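Local coordinates for Glyoxalase/Bleomycin resistance protein (Bacillus cereus ATCC 14579, PDB 1XQA), which is of unknown function but binds magnesium and belongs to the vicinal oxygen chelate superfamily, so it is possibly a metal-dependent glyoxalase or dioxygenase, at residues E71-V74 / D75-N78. Sequence-based numbering, arbitrary orientation.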
# COMPACT_ATOMS: atom_id res chain seq x y z
N GLU A 71 10.75 17.68 -3.94
CA GLU A 71 10.54 17.44 -5.36
C GLU A 71 11.00 16.04 -5.78
O GLU A 71 10.44 15.44 -6.70
CB GLU A 71 11.22 18.53 -6.19
CG GLU A 71 10.62 19.92 -5.94
CD GLU A 71 11.01 20.95 -6.99
OE1 GLU A 71 11.81 20.62 -7.90
OE2 GLU A 71 10.52 22.10 -6.91
N GLU A 72 12.01 15.50 -5.09
CA GLU A 72 12.46 14.12 -5.33
C GLU A 72 11.35 13.11 -5.03
O GLU A 72 11.20 12.12 -5.73
CB GLU A 72 13.72 13.82 -4.50
CG GLU A 72 14.22 12.38 -4.56
CD GLU A 72 15.72 12.26 -4.23
OE1 GLU A 72 16.45 13.28 -4.33
OE2 GLU A 72 16.18 11.14 -3.88
N GLN A 73 10.57 13.38 -3.98
CA GLN A 73 9.45 12.51 -3.62
C GLN A 73 8.31 12.57 -4.63
O GLN A 73 7.66 11.55 -4.90
CB GLN A 73 8.95 12.82 -2.20
CG GLN A 73 9.97 12.41 -1.11
CD GLN A 73 10.41 10.95 -1.24
OE1 GLN A 73 11.60 10.66 -1.40
NE2 GLN A 73 9.45 10.02 -1.19
N VAL A 74 8.08 13.75 -5.20
CA VAL A 74 7.12 13.91 -6.29
C VAL A 74 7.55 13.05 -7.48
O VAL A 74 6.73 12.32 -8.04
CB VAL A 74 6.91 15.40 -6.71
CG1 VAL A 74 5.93 15.52 -7.90
CG2 VAL A 74 6.40 16.22 -5.51
N ASP A 75 8.83 13.15 -7.84
CA ASP A 75 9.40 12.38 -8.94
C ASP A 75 9.22 10.87 -8.73
O ASP A 75 8.91 10.14 -9.68
CB ASP A 75 10.90 12.70 -9.11
CG ASP A 75 11.15 14.02 -9.82
OD1 ASP A 75 10.21 14.55 -10.45
OD2 ASP A 75 12.30 14.52 -9.77
N LYS A 76 9.45 10.42 -7.50
CA LYS A 76 9.39 9.00 -7.17
C LYS A 76 7.97 8.45 -7.39
O LYS A 76 7.82 7.42 -8.04
CB LYS A 76 9.88 8.76 -5.74
CG LYS A 76 10.46 7.37 -5.52
CD LYS A 76 11.49 7.37 -4.38
CE LYS A 76 10.85 6.94 -3.07
NZ LYS A 76 11.81 6.81 -1.92
N ILE A 77 6.95 9.14 -6.86
CA ILE A 77 5.56 8.69 -7.04
C ILE A 77 5.17 8.68 -8.52
O ILE A 77 4.51 7.74 -9.01
CB ILE A 77 4.54 9.54 -6.22
CG1 ILE A 77 4.84 9.46 -4.71
CG2 ILE A 77 3.10 9.06 -6.47
CD1 ILE A 77 4.03 10.48 -3.88
N ASN A 78 5.54 9.75 -9.23
CA ASN A 78 5.37 9.83 -10.68
C ASN A 78 5.99 8.63 -11.42
O ASN A 78 5.34 7.98 -12.22
CB ASN A 78 6.04 11.13 -11.18
CG ASN A 78 5.71 11.43 -12.62
OD1 ASN A 78 6.49 11.12 -13.52
ND2 ASN A 78 4.54 12.04 -12.85
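Residues 71-74 and 75-78 make a local contact along the first turns of helix 71-83. In this protein of the vicinal oxygen chelate superfamily, the helix follows strand 64-67 and packs against strand 97-103. Four successive i to i+4 hydrogen bonds join the segments. Asp75 N gives to Glu71 O at 3.0 Å, and Lys76 N gives to Glu72 O with a more bent N-H...O angle of 147°. Ile77 N to Gln73 O and Asn78 N to Val74 O are straighter, both at 170°.

Val74 and Asn78, one turn apart, are buried against Phe99 of strand 97-103, which also bears the Tyr97 that Val74 touches. Asn78 CB sits 3.4 Å from Val74 O, while its amide ND2 bonds to Glu89 O. With CG beside its backbone N, the Asp75 carboxylate turns back along the helix, and CG lies 3.5 Å from Glu71 O. This is proximity only; OD1 is hydrogen-bonded to Tyr97 OH. Glu71 OE1 is bonded to His93 NE2. The two acids thus tie the start of the helix to the neighbouring sheet region. The side chain of Val74 is about 9 Å from that of the magnesium ligand Glu110 and about 13 Å from the magnesium ion.

On another face, Gln73 and Lys76 run side by side in the same direction. The lysine chain bends at chi3 (96°), and its NZ forms a salt bridge with Asp84 of the second subunit. The helix therefore also takes part in the dimer interface. Beside that lysine, the Gln73 amide makes a loose contact, with NE2 3.9 Å from Lys76 CE.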